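Lipid A deacylase PagL (Pseudomonas aeruginosa, PDB 2ERV) hydrolyses the ester bond at the 3 position of lipid A in the bacterial outer membrane, releasing the primary fatty acyl chain of lipopolysaccharide. Local coordinates at residues 40-46 with 58-64; 75-81 with 107-113. All blocks are in the same frame, centred on the assembly; numbering follows the deposited sequence.

Overall arrangement
Both contacts are antiparallel strand pairings in the wall of one transmembrane beta barrel, their centres about 17 Å apart. Strand 57-70, half of contact 1, pairs in turn with strand 75-88, half of contact 2, so the two follow one another round the sheet. Their inward side chains also meet: Asp42 OD2 forms a salt bridge with Arg107 NH1 at 2.7 Å, and Tyr40 OH lies 2.6 Å from Glu80 OE1, a probable hydrogen bond. The Arg107 side chain is about 7 Å from that of His126 of the catalytic triad, whereas Ser61 of contact 1 is about 12 Å from it, side chain to side chain. Detergent lies along the outer surface of both pairs.

Contact 1 of 2, residues 40-46 with 58-64; sequences YWDAGYT and HSLSFAP. With CXE (pentaethylene glycol monodecyl ether), chain D.
Trp41 lays its six-membered ring beside that of Phe62, near parallel but slid apart: planes at 16°, centroids 5.5 Å apart, Trp41 CE3 3.5 Å from Phe62 CZ. Trp41 is an m rotamer and Phe62 a t; Trp41 CZ3 also reaches Pro64 CB at 3.5 Å. Both segments are extended and antiparallel, axes at 167° and 4.7 Å apart at closest. Trp41-Pro64, Ala43-Phe62 and Tyr45-Leu60 are non-hydrogen-bonded pairs facing outward; Asp42-Ala63, Gly44-Ser61 and Thr46-Ser59 are hydrogen-bonded pairs facing the interior, each bonded reciprocally, as in Asp42 N to Ala63 O 2.7 Å and Ala63 N to Asp42 O 2.9 Å. This is a transmembrane hairpin of the outer-membrane barrel. Trp41 CZ2 lies 3.8 Å from O17 of the chain D detergent. At the other end, Tyr45 OH (t) and His58 ND1 (m) form a very short 2.4 Å hydrogen bond, rings rim to rim. Inside, water 1 links Thr46 OG1 and Ser59 OG (both 2.8 Å) with Ser61 OG (2.9 Å), next to Gly44, which has no side chain to crowd Ser61 OG; Ser59 OG also bonds to Trp48 and Ser61 OG to Glu105. Asp42 (t) sends its carboxylate away to Arg107, Arg18 and Ser22. The chemistry largely divides by face, the Tyr45-His58 bond being a polar exception, consistent with an apolar, aromatic outer surface suited to lipid and an interior held by charge and water.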
ATOM      1  N   TYR A  40      -0.020  10.453   5.622  1.00 24.14           N
ATOM      2  CA  TYR A  40      -0.484  10.891   4.312  1.00 24.60           C
ATOM      3  C   TYR A  40      -1.728  10.137   3.875  1.00 24.63           C
ATOM      4  O   TYR A  40      -2.016   9.034   4.393  1.00 22.58           O
ATOM      5  CB  TYR A  40       0.627  10.837   3.251  1.00 25.41           C
ATOM      6  CG  TYR A  40       1.179   9.448   2.979  1.00 25.93           C
ATOM      7  CD1 TYR A  40       2.215   8.925   3.760  1.00 26.67           C
ATOM      8  CD2 TYR A  40       0.664   8.671   1.957  1.00 27.95           C
ATOM      9  CE1 TYR A  40       2.754   7.636   3.484  1.00 26.08           C
ATOM     10  CE2 TYR A  40       1.150   7.408   1.688  1.00 26.46           C
ATOM     11  CZ  TYR A  40       2.186   6.891   2.446  1.00 26.54           C
ATOM     12  OH  TYR A  40       2.674   5.649   2.131  1.00 25.33           O
ATOM     13  N   TRP A  41      -2.472  10.736   2.943  1.00 23.95           N
ATOM     14  CA  TRP A  41      -3.602  10.048   2.372  1.00 24.72           C
ATOM     15  C   TRP A  41      -3.045   9.362   1.151  1.00 25.11           C
ATOM     16  O   TRP A  41      -2.348   9.981   0.390  1.00 25.51           O
ATOM     17  CB  TRP A  41      -4.654  11.039   1.906  1.00 25.35           C
ATOM     18  CG  TRP A  41      -5.282  11.817   3.000  1.00 26.57           C
ATOM     19  CD1 TRP A  41      -5.134  13.163   3.264  1.00 28.64           C
ATOM     20  CD2 TRP A  41      -6.181  11.311   3.982  1.00 28.55           C
ATOM     21  NE1 TRP A  41      -5.889  13.511   4.364  1.00 27.56           N
ATOM     22  CE2 TRP A  41      -6.558  12.395   4.812  1.00 28.84           C
ATOM     23  CE3 TRP A  41      -6.745  10.048   4.228  1.00 30.08           C
ATOM     24  CZ2 TRP A  41      -7.447  12.242   5.887  1.00 30.32           C
ATOM     25  CZ3 TRP A  41      -7.657   9.906   5.282  1.00 29.04           C
ATOM     26  CH2 TRP A  41      -7.994  10.999   6.095  1.00 28.88           C
ATOM     27  N   ASP A  42      -3.387   8.106   0.958  1.00 25.89           N
ATOM     28  CA  ASP A  42      -2.804   7.333  -0.135  1.00 27.27           C
ATOM     29  C   ASP A  42      -3.922   6.747  -1.042  1.00 26.57           C
ATOM     30  O   ASP A  42      -4.786   5.987  -0.573  1.00 26.65           O
ATOM     31  CB  ASP A  42      -1.925   6.216   0.426  1.00 27.22           C
ATOM     32  CG  ASP A  42      -0.967   5.668  -0.620  1.00 31.25           C
ATOM     33  OD1 ASP A  42      -0.418   6.474  -1.396  1.00 32.93           O
ATOM     34  OD2 ASP A  42      -0.668   4.473  -0.746  1.00 33.76           O
ATOM     35  N   ALA A  43      -3.888   7.115  -2.315  1.00 25.53           N
ATOM     36  CA  ALA A  43      -4.792   6.561  -3.347  1.00 26.20           C
ATOM     37  C   ALA A  43      -3.977   5.615  -4.254  1.00 26.81           C
ATOM     38  O   ALA A  43      -2.862   5.959  -4.678  1.00 26.96           O
ATOM     39  CB  ALA A  43      -5.412   7.690  -4.168  1.00 25.48           C
ATOM     40  N   GLY A  44      -4.516   4.430  -4.529  1.00 25.99           N
ATOM     41  CA  GLY A  44      -3.750   3.413  -5.234  1.00 25.92           C
ATOM     42  C   GLY A  44      -4.566   2.776  -6.339  1.00 26.97           C
ATOM     43  O   GLY A  44      -5.765   2.497  -6.177  1.00 26.53           O
ATOM     44  N   TYR A  45      -3.929   2.566  -7.482  1.00 26.37           N
ATOM     45  CA  TYR A  45      -4.569   1.781  -8.515  1.00 27.77           C
ATOM     46  C   TYR A  45      -3.649   0.550  -8.720  1.00 25.88           C
ATOM     47  O   TYR A  45      -2.482   0.732  -9.006  1.00 25.07           O
ATOM     48  CB  TYR A  45      -4.728   2.595  -9.824  1.00 29.59           C
ATOM     49  CG  TYR A  45      -4.841   1.633 -10.950  1.00 35.87           C
ATOM     50  CD1 TYR A  45      -5.987   0.848 -11.101  1.00 40.34           C
ATOM     51  CD2 TYR A  45      -3.750   1.386 -11.791  1.00 42.22           C
ATOM     52  CE1 TYR A  45      -6.066  -0.107 -12.099  1.00 41.67           C
ATOM     53  CE2 TYR A  45      -3.810   0.420 -12.799  1.00 44.87           C
ATOM     54  CZ  TYR A  45      -4.977  -0.323 -12.943  1.00 42.03           C
ATOM     55  OH  TYR A  45      -5.038  -1.301 -13.932  1.00 42.46           O
ATOM     56  N   THR A  46      -4.164  -0.675  -8.582  1.00 24.22           N
ATOM     57  CA  THR A  46      -3.271  -1.859  -8.597  1.00 23.30           C
ATOM     58  C   THR A  46      -3.750  -2.787  -9.658  1.00 24.32           C
ATOM     59  O   THR A  46      -4.952  -2.994  -9.790  1.00 22.88           O
ATOM     60  CB  THR A  46      -3.258  -2.587  -7.219  1.00 24.24           C
ATOM     61  OG1 THR A  46      -2.833  -1.661  -6.187  1.00 22.05           O
ATOM     62  CG2 THR A  46      -2.234  -3.737  -7.189  1.00 22.08           C
ATOM     63  N   HIS A  58      -8.145  -5.483 -11.257  1.00 23.94           N
ATOM     64  CA  HIS A  58      -7.682  -4.137 -10.875  1.00 26.43           C
ATOM     65  C   HIS A  58      -8.333  -3.804  -9.549  1.00 26.58           C
ATOM     66  O   HIS A  58      -9.443  -4.260  -9.275  1.00 27.34           O
ATOM     67  CB  HIS A  58      -8.153  -3.100 -11.915  1.00 28.03           C
ATOM     68  CG  HIS A  58      -7.816  -3.469 -13.329  1.00 31.28           C
ATOM     69  ND1 HIS A  58      -6.682  -3.014 -13.963  1.00 35.62           N
ATOM     70  CD2 HIS A  58      -8.448  -4.276 -14.213  1.00 36.23           C
ATOM     71  CE1 HIS A  58      -6.648  -3.498 -15.192  1.00 36.71           C
ATOM     72  NE2 HIS A  58      -7.696  -4.285 -15.361  1.00 38.98           N
ATOM     73  N   SER A  59      -7.652  -3.030  -8.727  1.00 25.88           N
ATOM     74  CA  SER A  59      -8.258  -2.548  -7.496  1.00 26.86           C
ATOM     75  C   SER A  59      -7.997  -1.047  -7.363  1.00 28.04           C
ATOM     76  O   SER A  59      -6.975  -0.541  -7.820  1.00 26.93           O
ATOM     77  CB  SER A  59      -7.743  -3.324  -6.271  1.00 25.55           C
ATOM     78  OG  SER A  59      -6.385  -3.049  -6.021  1.00 27.29           O
ATOM     79  N   LEU A  60      -8.946  -0.350  -6.747  1.00 28.93           N
ATOM     80  CA  LEU A  60      -8.784   1.063  -6.428  1.00 28.99           C
ATOM     81  C   LEU A  60      -8.862   1.095  -4.906  1.00 28.40           C
ATOM     82  O   LEU A  60      -9.770   0.528  -4.318  1.00 27.12           O
ATOM     83  CB  LEU A  60      -9.953   1.875  -6.991  1.00 29.35           C
ATOM     84  CG  LEU A  60      -9.905   2.735  -8.262  1.00 35.33           C
ATOM     85  CD1 LEU A  60      -8.810   2.340  -9.250  1.00 35.77           C
ATOM     86  CD2 LEU A  60     -11.309   2.836  -8.987  1.00 31.66           C
ATOM     87  N   SER A  61      -7.909   1.760  -4.277  1.00 26.36           N
ATOM     88  CA  SER A  61      -7.888   1.781  -2.817  1.00 26.32           C
ATOM     89  C   SER A  61      -7.558   3.175  -2.302  1.00 25.69           C
ATOM     90  O   SER A  61      -6.996   4.028  -3.008  1.00 25.78           O
ATOM     91  CB  SER A  61      -6.864   0.750  -2.327  1.00 26.16           C
ATOM     92  OG  SER A  61      -5.608   1.094  -2.842  1.00 29.47           O
ATOM     93  N   PHE A  62      -7.972   3.432  -1.077  1.00 26.07           N
ATOM     94  CA  PHE A  62      -7.722   4.683  -0.444  1.00 26.26           C
ATOM     95  C   PHE A  62      -7.517   4.469   1.062  1.00 25.63           C
ATOM     96  O   PHE A  62      -8.315   3.797   1.696  1.00 25.64           O
ATOM     97  CB  PHE A  62      -8.897   5.637  -0.659  1.00 28.67           C
ATOM     98  CG  PHE A  62      -8.665   6.972  -0.046  1.00 30.99           C
ATOM     99  CD1 PHE A  62      -7.932   7.933  -0.728  1.00 31.21           C
ATOM    100  CD2 PHE A  62      -9.123   7.244   1.242  1.00 32.90           C
ATOM    101  CE1 PHE A  62      -7.680   9.156  -0.147  1.00 33.93           C
ATOM    102  CE2 PHE A  62      -8.869   8.477   1.815  1.00 34.55           C
ATOM    103  CZ  PHE A  62      -8.168   9.427   1.115  1.00 31.85           C
ATOM    104  N   ALA A  63      -6.441   5.032   1.619  1.00 24.25           N
ATOM    105  CA  ALA A  63      -6.084   4.822   3.025  1.00 25.77           C
ATOM    106  C   ALA A  63      -5.430   6.037   3.642  1.00 25.39           C
ATOM    107  O   ALA A  63      -4.615   6.706   2.970  1.00 26.09           O
ATOM    108  CB  ALA A  63      -5.112   3.573   3.172  1.00 25.51           C
ATOM    109  N   PRO A  64      -5.773   6.335   4.912  1.00 25.30           N
ATOM    110  CA  PRO A  64      -4.896   7.163   5.730  1.00 24.75           C
ATOM    111  C   PRO A  64      -3.719   6.276   6.095  1.00 24.72           C
ATOM    112  O   PRO A  64      -3.909   5.080   6.414  1.00 25.49           O
ATOM    113  CB  PRO A  64      -5.746   7.493   6.984  1.00 25.01           C
ATOM    114  CG  PRO A  64      -6.839   6.405   7.048  1.00 25.36           C
ATOM    115  CD  PRO A  64      -6.985   5.901   5.652  1.00 24.71           C
TER
HETATM  116  C15 CXE D 300      -5.031  16.476   8.597  1.00 51.79           C
HETATM  117  C16 CXE D 300      -4.845  15.091   9.223  1.00 51.71           C
HETATM  118  O17 CXE D 300      -5.816  14.180   8.702  1.00 52.12           O
HETATM  119  C18 CXE D 300      -6.476  13.436   9.714  1.00 51.19           C
HETATM  120  C19 CXE D 300      -5.972  11.998   9.739  1.00 51.77           C
HETATM  121  O20 CXE D 300      -7.066  11.063   9.842  1.00 53.17           O
HETATM  122  C21 CXE D 300      -6.737   9.922  10.631  1.00 50.90           C
HETATM  123  C22 CXE D 300      -7.905   8.958  10.625  1.00 52.55           C
HETATM  124  O23 CXE D 300      -7.429   7.618  10.722  1.00 55.26           O
HETATM  125  C24 CXE D 300      -8.517   6.699  10.613  1.00 55.61           C
HETATM  126  C25 CXE D 300      -8.120   5.312  11.103  1.00 57.64           C
HETATM  127  O26 CXE D 300      -9.151   4.406  10.711  1.00 59.54           O
HETATM  128  O   HOH W   1      -5.243  -0.665  -5.115  1.00 38.24           O

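Contact 2 of 2, residues 75-81 with 107-113. With CXE (pentaethylene glycol monodecyl ether), chain F; CXE (pentaethylene glycol monodecyl ether), chain E.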
ATOM      1  N   ILE A  75      18.909  11.705   4.063  1.00 35.49           N
ATOM      2  CA  ILE A  75      18.114  10.451   4.199  1.00 33.54           C
ATOM      3  C   ILE A  75      17.383  10.340   5.539  1.00 32.80           C
ATOM      4  O   ILE A  75      18.012  10.308   6.608  1.00 32.76           O
ATOM      5  CB  ILE A  75      18.997   9.185   3.961  1.00 33.56           C
ATOM      6  CG1 ILE A  75      19.898   9.403   2.750  1.00 34.71           C
ATOM      7  CG2 ILE A  75      18.112   7.969   3.777  1.00 34.52           C
ATOM      8  CD1 ILE A  75      20.619   8.186   2.280  1.00 36.90           C
ATOM      9  N   LYS A  76      16.050  10.234   5.494  1.00 30.86           N
ATOM     10  CA  LYS A  76      15.269   9.987   6.717  1.00 29.27           C
ATOM     11  C   LYS A  76      14.620   8.603   6.631  1.00 27.06           C
ATOM     12  O   LYS A  76      13.694   8.424   5.853  1.00 26.38           O
ATOM     13  CB  LYS A  76      14.189  11.096   6.928  1.00 29.32           C
ATOM     14  CG  LYS A  76      14.799  12.565   7.000  1.00 32.32           C
ATOM     15  CD  LYS A  76      13.728  13.683   7.105  1.00 31.54           C
ATOM     16  CE  LYS A  76      14.355  15.103   7.222  1.00 37.97           C
ATOM     17  NZ  LYS A  76      15.691  15.255   6.471  1.00 40.89           N
ATOM     18  N   PRO A  77      15.067   7.633   7.434  1.00 25.57           N
ATOM     19  CA  PRO A  77      14.359   6.362   7.502  1.00 24.38           C
ATOM     20  C   PRO A  77      12.963   6.556   8.032  1.00 25.72           C
ATOM     21  O   PRO A  77      12.737   7.466   8.870  1.00 24.17           O
ATOM     22  CB  PRO A  77      15.163   5.537   8.499  1.00 24.74           C
ATOM     23  CG  PRO A  77      16.568   6.267   8.630  1.00 26.45           C
ATOM     24  CD  PRO A  77      16.206   7.715   8.378  1.00 24.09           C
ATOM     25  N   PHE A  78      12.018   5.702   7.587  1.00 23.93           N
ATOM     26  CA  PHE A  78      10.642   5.818   8.081  1.00 24.00           C
ATOM     27  C   PHE A  78      10.009   4.449   8.147  1.00 23.61           C
ATOM     28  O   PHE A  78      10.421   3.543   7.416  1.00 20.05           O
ATOM     29  CB  PHE A  78       9.789   6.770   7.207  1.00 24.60           C
ATOM     30  CG  PHE A  78       9.517   6.254   5.793  1.00 26.90           C
ATOM     31  CD1 PHE A  78      10.317   6.678   4.732  1.00 28.65           C
ATOM     32  CD2 PHE A  78       8.444   5.385   5.522  1.00 27.99           C
ATOM     33  CE1 PHE A  78      10.077   6.228   3.427  1.00 29.26           C
ATOM     34  CE2 PHE A  78       8.207   4.913   4.207  1.00 27.65           C
ATOM     35  CZ  PHE A  78       9.017   5.344   3.163  1.00 28.40           C
ATOM     36  N   ILE A  79       9.026   4.305   9.025  1.00 23.80           N
ATOM     37  CA  ILE A  79       8.144   3.135   8.975  1.00 25.00           C
ATOM     38  C   ILE A  79       6.702   3.631   8.819  1.00 24.37           C
ATOM     39  O   ILE A  79       6.358   4.764   9.214  1.00 23.83           O
ATOM     40  CB  ILE A  79       8.362   2.265  10.228  1.00 25.85           C
ATOM     41  CG1 ILE A  79       8.339   3.134  11.487  1.00 27.30           C
ATOM     42  CG2 ILE A  79       9.763   1.671  10.171  1.00 26.37           C
ATOM     43  CD1 ILE A  79       8.382   2.323  12.797  1.00 29.41           C
ATOM     44  N   GLU A  80       5.843   2.833   8.193  1.00 23.59           N
ATOM     45  CA  GLU A  80       4.485   3.285   8.031  1.00 25.30           C
ATOM     46  C   GLU A  80       3.473   2.146   8.249  1.00 23.87           C
ATOM     47  O   GLU A  80       3.816   0.960   8.146  1.00 23.84           O
ATOM     48  CB  GLU A  80       4.311   3.957   6.657  1.00 25.32           C
ATOM     49  CG  GLU A  80       4.394   2.983   5.496  1.00 28.35           C
ATOM     50  CD  GLU A  80       4.156   3.603   4.115  1.00 29.97           C
ATOM     51  OE1 GLU A  80       4.408   4.832   3.877  1.00 32.16           O
ATOM     52  OE2 GLU A  80       3.725   2.826   3.241  1.00 33.01           O
ATOM     53  N   ALA A  81       2.233   2.518   8.541  1.00 23.73           N
ATOM     54  CA  ALA A  81       1.118   1.553   8.757  1.00 22.82           C
ATOM     55  C   ALA A  81      -0.177   2.246   8.478  1.00 22.75           C
ATOM     56  O   ALA A  81      -0.364   3.396   8.871  1.00 20.67           O
ATOM     57  CB  ALA A  81       1.090   1.064  10.245  1.00 23.66           C
ATOM     58  N   ARG A 107      -1.923  -2.264   5.761  1.00 25.55           N
ATOM     59  CA  ARG A 107      -0.590  -2.169   5.193  1.00 25.24           C
ATOM     60  C   ARG A 107       0.453  -1.777   6.231  1.00 24.44           C
ATOM     61  O   ARG A 107       0.144  -1.058   7.200  1.00 23.65           O
ATOM     62  CB  ARG A 107      -0.571  -1.122   4.068  1.00 26.52           C
ATOM     63  CG  ARG A 107      -1.340   0.136   4.435  1.00 28.74           C
ATOM     64  CD  ARG A 107      -1.680   0.995   3.246  1.00 31.41           C
ATOM     65  NE  ARG A 107      -0.469   1.585   2.694  1.00 30.71           N
ATOM     66  CZ  ARG A 107      -0.470   2.378   1.630  1.00 32.76           C
ATOM     67  NH1 ARG A 107      -1.591   2.622   0.982  1.00 30.57           N
ATOM     68  NH2 ARG A 107       0.646   2.907   1.223  1.00 34.73           N
ATOM     69  N   ILE A 108       1.670  -2.264   6.023  1.00 23.47           N
ATOM     70  CA  ILE A 108       2.875  -1.758   6.720  1.00 23.82           C
ATOM     71  C   ILE A 108       3.971  -1.537   5.709  1.00 23.90           C
ATOM     72  O   ILE A 108       3.896  -2.040   4.595  1.00 25.56           O
ATOM     73  CB  ILE A 108       3.385  -2.728   7.792  1.00 24.25           C
ATOM     74  CG1 ILE A 108       3.612  -4.114   7.195  1.00 26.96           C
ATOM     75  CG2 ILE A 108       2.398  -2.826   8.914  1.00 27.86           C
ATOM     76  CD1 ILE A 108       4.567  -4.977   8.002  1.00 28.95           C
ATOM     77  N   GLY A 109       5.004  -0.798   6.080  1.00 23.27           N
ATOM     78  CA  GLY A 109       6.017  -0.429   5.124  1.00 21.77           C
ATOM     79  C   GLY A 109       7.191   0.206   5.873  1.00 21.77           C
ATOM     80  O   GLY A 109       7.055   0.619   7.040  1.00 21.47           O
ATOM     81  N   ALA A 110       8.315   0.312   5.174  1.00 21.52           N
ATOM     82  CA  ALA A 110       9.504   0.969   5.696  1.00 22.68           C
ATOM     83  C   ALA A 110      10.308   1.476   4.495  1.00 23.77           C
ATOM     84  O   ALA A 110      10.249   0.887   3.384  1.00 24.12           O
ATOM     85  CB  ALA A 110      10.331  -0.053   6.530  1.00 22.79           C
ATOM     86  N   GLY A 111      11.014   2.583   4.662  1.00 23.59           N
ATOM     87  CA  GLY A 111      11.943   2.970   3.630  1.00 23.80           C
ATOM     88  C   GLY A 111      12.772   4.170   3.961  1.00 24.27           C
ATOM     89  O   GLY A 111      13.025   4.473   5.123  1.00 23.97           O
ATOM     90  N   LEU A 112      13.247   4.833   2.907  1.00 25.11           N
ATOM     91  CA  LEU A 112      14.123   5.997   3.060  1.00 25.18           C
ATOM     92  C   LEU A 112      13.503   7.161   2.341  1.00 26.01           C
ATOM     93  O   LEU A 112      13.071   7.049   1.177  1.00 24.44           O
ATOM     94  CB  LEU A 112      15.509   5.720   2.465  1.00 24.83           C
ATOM     95  CG  LEU A 112      16.220   4.456   2.986  1.00 28.88           C
ATOM     96  CD1 LEU A 112      17.555   4.129   2.215  1.00 29.02           C
ATOM     97  CD2 LEU A 112      16.456   4.579   4.469  1.00 29.03           C
ATOM     98  N   LYS A 113      13.447   8.296   3.033  1.00 26.48           N
ATOM     99  CA  LYS A 113      13.017   9.483   2.358  1.00 27.41           C
ATOM    100  C   LYS A 113      14.213  10.417   2.132  1.00 28.45           C
ATOM    101  O   LYS A 113      14.913  10.757   3.081  1.00 27.21           O
ATOM    102  CB  LYS A 113      11.918  10.190   3.129  1.00 27.95           C
ATOM    103  CG  LYS A 113      11.644  11.605   2.539  1.00 31.29           C
ATOM    104  CD  LYS A 113      10.233  11.812   2.092  1.00 33.55           C
ATOM    105  CE  LYS A 113       9.889  13.286   2.213  1.00 39.73           C
ATOM    106  NZ  LYS A 113       8.464  13.423   2.536  1.00 39.54           N
TER
HETATM  107  O17 CXE F 700      12.233   0.514  14.461  1.00 58.34           O
HETATM  108  C18 CXE F 700      13.659   0.469  14.399  1.00 58.37           C
HETATM  109  C19 CXE F 700      14.083   0.215  12.956  1.00 57.88           C
HETATM  110  O20 CXE F 700      13.363   1.096  12.094  1.00 57.49           O
HETATM  111  C21 CXE F 700      13.478   0.773  10.706  1.00 55.64           C
HETATM  112  C22 CXE F 700      14.152   1.926   9.981  1.00 55.82           C
HETATM  113  O23 CXE F 700      13.709   2.033   8.629  1.00 54.80           O
HETATM  114  C24 CXE F 700      14.426   1.166   7.737  1.00 55.13           C
HETATM  115  C25 CXE F 700      14.681   1.857   6.407  1.00 55.68           C
HETATM  116  O26 CXE F 700      14.911   0.891   5.387  1.00 56.67           O
HETATM  117  C10 CXE E 600       9.482 -10.394  -8.471  1.00 62.60           C
HETATM  118  O11 CXE E 600       8.738  -9.323  -7.886  1.00 61.99           O
HETATM  119  C12 CXE E 600       8.955  -9.272  -6.480  1.00 60.35           C
HETATM  120  C13 CXE E 600       9.584  -7.935  -6.098  1.00 59.98           C
HETATM  121  O14 CXE E 600       9.040  -7.560  -4.834  1.00 57.22           O
HETATM  122  C15 CXE E 600      10.018  -7.276  -3.844  1.00 56.26           C
HETATM  123  C16 CXE E 600       9.491  -7.742  -2.504  1.00 53.55           C
HETATM  124  O17 CXE E 600       9.774  -6.732  -1.558  1.00 53.93           O
HETATM  125  C18 CXE E 600       9.915  -7.247  -0.237  1.00 54.67           C
HETATM  126  C19 CXE E 600       8.888  -6.618   0.692  1.00 54.82           C
HETATM  127  O20 CXE E 600       8.367  -7.648   1.532  1.00 57.87           O
HETATM  128  C21 CXE E 600       8.586  -7.445   2.934  1.00 57.00           C
HETATM  129  C22 CXE E 600       7.939  -6.133   3.339  1.00 54.47           C
HETATM  130  O23 CXE E 600       7.886  -6.011   4.758  1.00 55.68           O
HETATM  131  C24 CXE E 600       7.521  -4.683   5.121  1.00 51.37           C
HETATM  132  C25 CXE E 600       8.498  -4.273   6.198  1.00 53.11           C
HETATM  133  O26 CXE E 600       7.845  -3.370   7.063  1.00 55.90           O
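Ile75 begins the strand with CG2 packed 3.7 Å from CB of Leu112, while its CA makes a CA-H...O contact of 3.4 Å to Lys113 O. At Lys76 the first hydrogen-bonded pair forms, Lys76 N to Lys113 O at 2.7 Å and Lys113 N to Lys76 O at 2.8 Å; the Lys76 amine turns away to Gly72 O. Pro77, which has no N-H to give, occupies a non-hydrogen-bonded position opposite Leu112, and its CB and Leu112 CD2 both lie 3.8 Å from the chain F detergent, at O23 and C25 respectively. Phe78 pairs with Gly111 (Phe78 N to Gly111 O 2.9 Å, Gly111 N to Phe78 O 3.0 Å) and, as a p rotamer, folds its ring inside the barrel across Gly111 CA, 4.0 Å from the ring centroid and 22° off its normal, a CH-pi contact. The bare backbone of Gly111 leaves room for that face. The antiparallel strands, axes at 159°, here form part of the beta-barrel wall, side chains alternating between interior and outer surface. Ile79 returns to the outside, CG2 lying 4.1 Å from Ala110 CB and 3.9 Å from C21 of the chain F detergent. Glu80 N donates to Gly109 O at 2.8 Å; the return bond, Gly109 N to Glu80 O, is weak (3.0 Å, 129°). A CB at Gly109 would clash with Glu80 OE2, which makes a long salt bridge of 3.7 Å to Arg107 NH2, whereas OE1 bonds to Tyr40 and Arg107 pairs more closely with Asp42. Finally Ala81 faces outward, its CB 4.3 Å from Ile108 CG2.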